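SAM-dependent methyltransferase (Exiguobacterium sibiricum 255-15, PDB 3D2L) probably transfers a methyl group from S-adenosylmethionine to an acceptor substrate. Local coordinates at residues 17-20 with 21-25; 67-70 with 71-74; 140-144 with 145-149; 208-212 with 213-217. One frame throughout, in Å; residues are numbered along the deposited sequence. Where two conformers were deposited one is given.

In the fold
Along the chain the four contacts come in series, each closed before the next opens, and none touches another. Contact 1 starts helix 20-30; contact 2 lies in helix 64-76, between parallel strands 56-61 and 82-85; contact 4 turns helix 203-212 into edge strand 215-222. Contacts 1 and 2 lie on helices beside the seven-stranded mixed sheet of order 3-2-1-4-5-7-6, the Rossmann-like class I methyltransferase fold, and contact 4 enters its edge strand. Contact 3 leaves that sheet after strand 131-138 and leads into the separate four-stranded antiparallel sheet. Contacts 1 and 2 have centres about 19 Å apart; contacts 2 and 4, about 33 Å apart, lie on opposite sides of the chain's centre, so these local contacts belong to separate parts of the fold.

Contact 1 of 4, residues 17-20 with 21-25; sequences DVPY and PEWVA
Tyr-20 N bonds Val-18 O at 2.9 Å in an inverse gamma turn centred on Pro-19, and the first turn of helix 20-30 follows at once, Glu-22 N donating to Pro-19 O at 2.9 Å and Val-24 N to Tyr-20 O at 3.1 Å with an N-H...O angle of 165°. Among the side chains, Trp-23 folds its indole back toward the loop: with CG beside the backbone N (chi1 -80°), its benzo edge meets Pro-19 O near the ring plane, Trp-23 CE3 lying 3.3 Å from that oxygen. Val-18 CG1 touches two rings, standing 3.5 Å above the centre of the Tyr-20 ring and 3.7 Å from Trp-23 CZ3. The two aromatic planes meet obliquely at 43°. Beyond the turn, Trp-23 NE1 bonds Asp-136, and Phe-224 packs edge-to-face against the indole. Substituting an alanine for Trp-23 would probably open a gap beside Val-18 and leave Asp-136 without its indole mate. The chemistry implies a helix start fixed by two carbonyls, with a largely apolar cluster of Val-18, Tyr-20 and Trp-23 beside it whose one indole N-H is satisfied by a carboxylate.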
# COMPACT_ATOMS: atom_id res chain seq x y z
N ASP A 17 11.42 1.89 10.36
CA ASP A 17 12.56 2.08 9.44
C ASP A 17 12.23 2.01 7.94
O ASP A 17 13.14 2.11 7.12
CB ASP A 17 13.66 1.05 9.76
CG ASP A 17 14.26 1.25 11.14
OD1 ASP A 17 14.13 2.36 11.71
OD2 ASP A 17 14.88 0.28 11.64
N VAL A 18 10.96 1.82 7.59
CA VAL A 18 10.52 1.80 6.18
C VAL A 18 10.72 3.21 5.62
O VAL A 18 10.18 4.16 6.16
CB VAL A 18 9.05 1.38 6.06
CG1 VAL A 18 8.49 1.65 4.65
CG2 VAL A 18 8.92 -0.09 6.41
N PRO A 19 11.50 3.35 4.54
CA PRO A 19 11.83 4.66 3.98
C PRO A 19 10.72 5.23 3.10
O PRO A 19 10.89 5.37 1.89
CB PRO A 19 13.09 4.37 3.16
CG PRO A 19 12.83 2.99 2.64
CD PRO A 19 12.15 2.26 3.77
N TYR A 20 9.59 5.55 3.73
CA TYR A 20 8.44 6.14 3.06
C TYR A 20 8.76 7.35 2.19
O TYR A 20 8.15 7.51 1.13
CB TYR A 20 7.37 6.52 4.07
CG TYR A 20 6.72 5.33 4.69
CD1 TYR A 20 5.92 4.50 3.94
CD2 TYR A 20 6.90 5.05 6.02
CE1 TYR A 20 5.32 3.42 4.49
CE2 TYR A 20 6.29 3.97 6.59
CZ TYR A 20 5.49 3.17 5.83
OH TYR A 20 4.90 2.05 6.40
N PRO A 21 9.70 8.21 2.62
CA PRO A 21 10.01 9.32 1.74
C PRO A 21 10.48 8.94 0.32
O PRO A 21 10.41 9.77 -0.59
CB PRO A 21 11.09 10.08 2.52
CG PRO A 21 10.80 9.77 3.93
CD PRO A 21 10.43 8.32 3.89
N GLU A 22 10.97 7.73 0.13
CA GLU A 22 11.35 7.24 -1.19
C GLU A 22 10.10 7.02 -2.06
O GLU A 22 10.13 7.24 -3.28
CB GLU A 22 12.10 5.94 -1.06
CG GLU A 22 13.46 6.05 -0.40
CD GLU A 22 14.58 6.17 -1.39
OE1 GLU A 22 14.68 5.29 -2.29
OE2 GLU A 22 15.39 7.11 -1.25
N TRP A 23 9.01 6.56 -1.47
CA TRP A 23 7.76 6.44 -2.24
C TRP A 23 7.23 7.81 -2.60
O TRP A 23 6.77 8.03 -3.71
CB TRP A 23 6.68 5.68 -1.48
CG TRP A 23 6.79 4.19 -1.49
CD1 TRP A 23 6.11 3.34 -2.31
CD2 TRP A 23 7.57 3.38 -0.62
NE1 TRP A 23 6.46 2.05 -2.03
CE2 TRP A 23 7.32 2.03 -0.97
CE3 TRP A 23 8.47 3.64 0.43
CZ2 TRP A 23 7.93 0.96 -0.32
CZ3 TRP A 23 9.07 2.57 1.09
CH2 TRP A 23 8.79 1.25 0.72
N VAL A 24 7.30 8.74 -1.64
CA VAL A 24 6.83 10.10 -1.84
C VAL A 24 7.65 10.79 -2.91
O VAL A 24 7.09 11.48 -3.78
CB VAL A 24 6.85 10.90 -0.51
CG1 VAL A 24 6.48 12.36 -0.75
CG2 VAL A 24 5.89 10.27 0.46
N ALA A 25 8.97 10.59 -2.91
CA ALA A 25 9.82 11.21 -3.93
C ALA A 25 9.41 10.73 -5.32
O ALA A 25 9.42 11.49 -6.28
CB ALA A 25 11.33 10.97 -3.64

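Contact 2 of 4, residues 67-70 with 71-74; sequences LEIA and QEKA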
# COMPACT_ATOMS: atom_id res chain seq x y z
N LEU A 67 -7.16 3.85 10.68
CA LEU A 67 -7.56 5.24 10.33
C LEU A 67 -7.66 6.15 11.53
O LEU A 67 -7.42 7.34 11.43
CB LEU A 67 -8.83 5.27 9.46
CG LEU A 67 -8.68 4.60 8.11
CD1 LEU A 67 -9.96 4.84 7.25
CD2 LEU A 67 -7.43 5.04 7.35
N GLU A 68 -7.98 5.58 12.69
CA GLU A 68 -8.01 6.33 13.94
C GLU A 68 -6.62 6.85 14.30
O GLU A 68 -6.46 7.99 14.70
CB GLU A 68 -8.56 5.48 15.07
CG GLU A 68 -10.06 5.29 14.99
CD GLU A 68 -10.60 4.24 15.98
OE1 GLU A 68 -9.90 3.93 16.97
OE2 GLU A 68 -11.73 3.76 15.76
N ILE A 69 -5.62 5.98 14.15
CA ILE A 69 -4.22 6.37 14.41
C ILE A 69 -3.78 7.39 13.36
O ILE A 69 -3.18 8.39 13.70
CB ILE A 69 -3.30 5.16 14.36
CG1 ILE A 69 -3.70 4.10 15.40
CG2 ILE A 69 -1.87 5.60 14.60
CD1 ILE A 69 -3.79 4.56 16.77
N ALA A 70 -4.09 7.13 12.09
CA ALA A 70 -3.81 8.06 10.98
C ALA A 70 -4.31 9.47 11.32
O ALA A 70 -3.56 10.48 11.26
CB ALA A 70 -4.43 7.54 9.67
N GLN A 71 -5.57 9.54 11.74
CA GLN A 71 -6.18 10.83 12.08
C GLN A 71 -5.53 11.52 13.26
O GLN A 71 -5.28 12.71 13.23
CB GLN A 71 -7.67 10.63 12.36
CG GLN A 71 -8.39 11.88 12.81
CD GLN A 71 -9.82 11.59 13.09
OE1 GLN A 71 -10.46 10.83 12.34
NE2 GLN A 71 -10.36 12.16 14.18
N GLU A 72 -5.26 10.77 14.33
CA GLU A 72 -4.60 11.34 15.49
C GLU A 72 -3.23 11.92 15.14
O GLU A 72 -2.90 13.01 15.58
CB GLU A 72 -4.56 10.32 16.63
CG GLU A 72 -5.97 10.17 17.25
CD GLU A 72 -6.06 9.21 18.44
OE1 GLU A 72 -5.44 8.12 18.40
OE2 GLU A 72 -6.82 9.53 19.39
N LYS A 73 -2.47 11.22 14.30
CA LYS A 73 -1.18 11.70 13.84
C LYS A 73 -1.33 12.97 13.01
O LYS A 73 -0.56 13.91 13.20
CB LYS A 73 -0.47 10.58 13.07
CG LYS A 73 -0.09 9.41 13.95
CD LYS A 73 0.83 8.43 13.21
CE LYS A 73 0.25 7.79 11.96
NZ LYS A 73 1.32 7.07 11.18
N ALA A 74 -2.33 13.01 12.12
CA ALA A 74 -2.60 14.21 11.32
C ALA A 74 -2.96 15.39 12.24
O ALA A 74 -2.41 16.49 12.11
CB ALA A 74 -3.75 13.96 10.26
O HOH W 1 -10.18 8.33 11.23
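Ile-69 and Lys-73, one helical turn apart, meet on helix 64-76, the crossover helix of a beta-alpha-beta unit between strands 56-61 and 82-85 of the Rossmann-like methyltransferase fold. The backbone bonds are regular i to i+4 links: Gln-71 N to Leu-67 O, Glu-72 N to Glu-68 O, Lys-73 N to Ile-69 O at 3.0 Å, and Ala-74 N to Ala-70 O, all with N-H...O angles of at least 160°.

Between the two halves of this stretch the side chains meet through alkyl groups. The lysine chain, bent at chi3 (-61°), sets CE 4.0 Å from Ile-69 CG2, the branch anti to that residue's backbone N, while Lys-73 CG passes 3.3 Å from Ile-69 O. On the buried side, Leu-67, Ala-70 and Ala-74 rest on Phe-83 of strand 82-85; Ile-69 instead packs against helix 9-14.

Charged ends look beyond the helical turn. The ammonium of Lys-73 forms a salt bridge with Asp-12, and Glu-72 OE1 is bonded by Gln-6, so both tie the N-terminal region to this helix. A methionine in place of Lys-73 would probably leave Asp-12 without its cationic mate and weaken the tie between this helix and helix 9-14. The Glu-68 and Glu-72 carboxylates remain apart, with their OE1 atoms 6.3 Å from each other.

A water adds a further link. Gln-71, extended from CB outward, brings OE1 within 2.7 Å of water 1, which donates to it and, more weakly, to Leu-67 O at 2.9 Å.

Contact 3 of 4, residues 140-144 with 145-149; sequences PYKME and TLFNG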
# COMPACT_ATOMS: atom_id res chain seq x y z
N PRO A 140 7.22 -11.30 -8.86
CA PRO A 140 7.23 -12.76 -8.70
C PRO A 140 8.51 -13.28 -8.00
O PRO A 140 8.44 -14.17 -7.16
CB PRO A 140 7.16 -13.26 -10.14
CG PRO A 140 6.43 -12.21 -10.84
CD PRO A 140 6.93 -10.92 -10.25
N TYR A 141 9.66 -12.69 -8.33
CA TYR A 141 10.95 -13.07 -7.72
C TYR A 141 10.96 -12.92 -6.20
O TYR A 141 11.48 -13.80 -5.50
CB TYR A 141 12.07 -12.23 -8.34
CG TYR A 141 13.46 -12.52 -7.81
CD1 TYR A 141 14.18 -13.62 -8.27
CD2 TYR A 141 14.05 -11.70 -6.87
CE1 TYR A 141 15.44 -13.89 -7.79
CE2 TYR A 141 15.31 -11.97 -6.38
CZ TYR A 141 16.00 -13.06 -6.84
OH TYR A 141 17.25 -13.31 -6.37
N LYS A 142 10.39 -11.83 -5.68
CA LYS A 142 10.30 -11.61 -4.23
C LYS A 142 9.50 -12.71 -3.57
O LYS A 142 9.88 -13.24 -2.53
CB LYS A 142 9.65 -10.26 -3.92
CG LYS A 142 9.59 -9.97 -2.43
CD LYS A 142 9.35 -8.53 -2.20
CE LYS A 142 9.37 -8.14 -0.74
NZ LYS A 142 9.28 -6.62 -0.63
N MSE A 143 8.38 -13.05 -4.19
CA MSE A 143 7.53 -14.12 -3.68
C MSE A 143 8.31 -15.42 -3.59
O MSE A 143 8.19 -16.16 -2.61
CB MSE A 143 6.31 -14.34 -4.58
CG MSE A 143 5.47 -13.10 -4.87
SE MSE A 143 4.82 -12.17 -3.28
CE MSE A 143 4.07 -13.73 -2.40
N GLU A 144 9.12 -15.68 -4.61
CA GLU A 144 9.87 -16.93 -4.67
C GLU A 144 11.15 -16.94 -3.81
O GLU A 144 11.75 -18.00 -3.64
CB GLU A 144 10.18 -17.29 -6.12
CG GLU A 144 8.95 -17.32 -7.08
CD GLU A 144 7.92 -18.42 -6.79
OE1 GLU A 144 7.46 -18.56 -5.64
OE2 GLU A 144 7.54 -19.12 -7.75
N THR A 145 11.54 -15.79 -3.26
CA THR A 145 12.75 -15.69 -2.41
C THR A 145 12.46 -15.26 -0.96
O THR A 145 12.45 -16.11 -0.06
CB THR A 145 13.84 -14.76 -3.05
OG1 THR A 145 13.33 -13.44 -3.19
CG2 THR A 145 14.32 -15.29 -4.43
N LEU A 146 12.20 -13.97 -0.74
CA LEU A 146 12.00 -13.38 0.59
C LEU A 146 10.76 -13.86 1.34
O LEU A 146 10.70 -13.80 2.57
CB LEU A 146 11.99 -11.84 0.51
CG LEU A 146 13.29 -11.20 0.00
CD1 LEU A 146 13.12 -9.70 -0.20
CD2 LEU A 146 14.45 -11.49 0.95
N PHE A 147 9.77 -14.36 0.59
CA PHE A 147 8.55 -14.88 1.19
C PHE A 147 8.44 -16.38 1.04
O PHE A 147 7.36 -16.92 1.23
CB PHE A 147 7.31 -14.21 0.60
CG PHE A 147 7.21 -12.71 0.86
CD1 PHE A 147 7.68 -12.15 2.04
CD2 PHE A 147 6.56 -11.90 -0.05
CE1 PHE A 147 7.56 -10.76 2.28
CE2 PHE A 147 6.41 -10.55 0.20
CZ PHE A 147 6.90 -10.00 1.35
N ASN A 148 9.55 -17.03 0.72
CA ASN A 148 9.59 -18.48 0.50
C ASN A 148 10.09 -19.25 1.73
O ASN A 148 11.20 -19.81 1.73
CB ASN A 148 10.46 -18.77 -0.71
CG ASN A 148 10.26 -20.18 -1.27
OD1 ASN A 148 9.53 -21.00 -0.71
ND2 ASN A 148 10.91 -20.45 -2.39
N GLY A 149 9.26 -19.30 2.77
CA GLY A 149 9.60 -19.99 4.02
C GLY A 149 10.64 -19.26 4.87
O GLY A 149 11.59 -19.88 5.35
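Thr-145 sets its methyl over a face of the Tyr-141 ring, CG2 lying 3.9 Å from the ring centroid and 17° off the normal, a CH-pi contact displaced toward the rim. The same threonine gives its hydroxyl to the helix: OG1 donates to Tyr-141 O at 3.0 Å. A chi1 of 62° makes both possible, placing OG1 between the backbone N and the carbonyl carbon while CG2 swings out over the phenol.

Phe-147 is met from two directions. Selenomethionine Met-143, bent at chi2 and chi3 in the conformer given, one of two deposited, brings SE to the ring edge in its plane, 3.7 Å from Phe-147 CD2, a Met-aromatic contact that may therefore not be constant. The extended Lys-142 chain approaches the same ring obliquely, with CE 3.7 Å from Phe-147 CZ.

The backbone positions these groups. Lys-142 O accepts Thr-145 N at 3.1 Å and holds Phe-147 N more weakly. Farther out, a type I turn from Thr-145 to Asn-148 carries the chain back, and Asn-148 ND2 bonds Glu-144 O at 2.9 Å, from above the carbonyl plane. That amide ties the last residue of the turn back to the backbone of Glu-144.

In the wider fold, Phe-147 packs edge-to-face with His-138 and His-176 and touches Trp-163 and Ala-165, while Met-143 lies on Val-174. The loop thus seats its aromatic ring on strands 159-167 and 173-183 as the chain passes from helix 140-144 to strand 150-155.

Contact 4 of 4, residues 208-212 with 213-217; sequences TWLRE and AGFRV
Leu-210 carries the tightly packed side, its CB lying 3.8 Å from Val-217 CG2 where the two side chains cross at about a right angle, and its CD2 touching Phe-215 CD2 at 4.1 Å. The phenylalanine, its CG beside the backbone N (chi1 -70°), also presents a ring edge to Leu-210 O in the ring plane. That oxygen takes Phe-215 N at 3.1 Å, and Gly-214 N reaches Arg-211 O at 3.1 Å: the two bonds of a Schellman motif closing helix 203-212. Gly-214 has positive phi (88°), where a side chain would jam against the preceding carbonyl oxygen. The strand then runs back at 146° to the helix, and Leu-210 and Phe-215 both pack on Leu-133 of the central sheet.

On the solvent side the link is looser. Arg-211 extends from CG to NE, and its guanidinium meets two waters at its edge, in plane. Water 2 accepts from Arg-211 NE and from Val-217 N at 2.9 Å; water 3 accepts from Arg-211 NH2 and donates to Val-217 O at 3.2 Å.

Chemically, direct backbone bonds and apolar contact fix the reversal, while water lets the arginine serve both backbone polar atoms of Val-217 on this edge strand.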
# COMPACT_ATOMS: atom_id res chain seq x y z
N THR A 208 -2.11 -5.61 -18.65
CA THR A 208 -3.34 -5.99 -19.37
C THR A 208 -4.61 -5.51 -18.70
O THR A 208 -5.51 -5.00 -19.34
CB THR A 208 -3.41 -7.53 -19.54
OG1 THR A 208 -2.34 -7.92 -20.38
CG2 THR A 208 -4.72 -7.94 -20.18
N TRP A 209 -4.68 -5.70 -17.39
CA TRP A 209 -5.82 -5.26 -16.61
C TRP A 209 -5.95 -3.77 -16.62
O TRP A 209 -7.06 -3.27 -16.71
CB TRP A 209 -5.72 -5.77 -15.16
CG TRP A 209 -5.91 -7.28 -14.99
CD1 TRP A 209 -6.68 -8.10 -15.76
CD2 TRP A 209 -5.40 -8.09 -13.93
NE1 TRP A 209 -6.63 -9.39 -15.27
CE2 TRP A 209 -5.87 -9.40 -14.14
CE3 TRP A 209 -4.56 -7.83 -12.84
CZ2 TRP A 209 -5.51 -10.45 -13.30
CZ3 TRP A 209 -4.24 -8.85 -12.00
CH2 TRP A 209 -4.72 -10.14 -12.22
N LEU A 210 -4.83 -3.06 -16.50
CA LEU A 210 -4.86 -1.60 -16.59
C LEU A 210 -5.46 -1.13 -17.92
O LEU A 210 -6.31 -0.27 -17.93
CB LEU A 210 -3.48 -0.99 -16.38
CG LEU A 210 -3.00 -0.97 -14.92
CD1 LEU A 210 -1.47 -0.74 -14.84
CD2 LEU A 210 -3.83 0.03 -14.05
N ARG A 211 -4.98 -1.70 -19.02
CA ARG A 211 -5.55 -1.37 -20.35
C ARG A 211 -7.04 -1.73 -20.44
O ARG A 211 -7.82 -0.96 -20.98
CB ARG A 211 -4.75 -2.06 -21.43
CG ARG A 211 -3.34 -1.53 -21.53
CD ARG A 211 -2.52 -2.37 -22.49
NE ARG A 211 -1.13 -1.92 -22.52
CZ ARG A 211 -0.10 -2.66 -22.92
NH1 ARG A 211 -0.25 -3.90 -23.34
NH2 ARG A 211 1.11 -2.13 -22.91
N GLU A 212 -7.44 -2.91 -19.93
CA GLU A 212 -8.87 -3.30 -19.91
C GLU A 212 -9.71 -2.28 -19.11
O GLU A 212 -10.82 -1.95 -19.51
CB GLU A 212 -9.04 -4.72 -19.39
CG GLU A 212 -8.50 -5.72 -20.37
CD GLU A 212 -8.57 -7.15 -19.91
OE1 GLU A 212 -8.63 -7.43 -18.68
OE2 GLU A 212 -8.52 -8.00 -20.84
N ALA A 213 -9.11 -1.67 -18.07
CA ALA A 213 -9.79 -0.64 -17.25
C ALA A 213 -9.75 0.78 -17.81
O ALA A 213 -10.22 1.73 -17.17
CB ALA A 213 -9.28 -0.66 -15.83
N GLY A 214 -9.20 0.94 -19.00
CA GLY A 214 -9.17 2.24 -19.68
C GLY A 214 -7.99 3.15 -19.36
O GLY A 214 -8.10 4.36 -19.52
N PHE A 215 -6.87 2.57 -18.92
CA PHE A 215 -5.65 3.31 -18.61
C PHE A 215 -4.58 3.11 -19.68
O PHE A 215 -4.53 2.07 -20.30
CB PHE A 215 -5.01 2.84 -17.26
CG PHE A 215 -5.79 3.22 -16.07
CD1 PHE A 215 -5.60 4.47 -15.47
CD2 PHE A 215 -6.76 2.38 -15.57
CE1 PHE A 215 -6.35 4.82 -14.38
CE2 PHE A 215 -7.49 2.74 -14.48
CZ PHE A 215 -7.30 3.98 -13.90
N ARG A 216 -3.77 4.14 -19.88
CA ARG A 216 -2.57 4.05 -20.68
C ARG A 216 -1.43 3.80 -19.66
O ARG A 216 -1.21 4.56 -18.72
CB ARG A 216 -2.32 5.31 -21.49
CG ARG A 216 -1.04 5.25 -22.30
CD ARG A 216 -0.88 6.41 -23.25
NE ARG A 216 -0.93 7.68 -22.55
CZ ARG A 216 0.10 8.28 -21.97
NH1 ARG A 216 1.32 7.73 -21.97
NH2 ARG A 216 -0.09 9.44 -21.38
N VAL A 217 -0.73 2.70 -19.82
CA VAL A 217 0.41 2.41 -18.93
C VAL A 217 1.60 3.24 -19.40
O VAL A 217 2.06 3.10 -20.53
CB VAL A 217 0.73 0.92 -18.90
CG1 VAL A 217 1.90 0.62 -17.92
CG2 VAL A 217 -0.50 0.20 -18.47
O HOH W 2 -0.97 1.05 -22.17
O HOH W 3 1.81 0.76 -22.66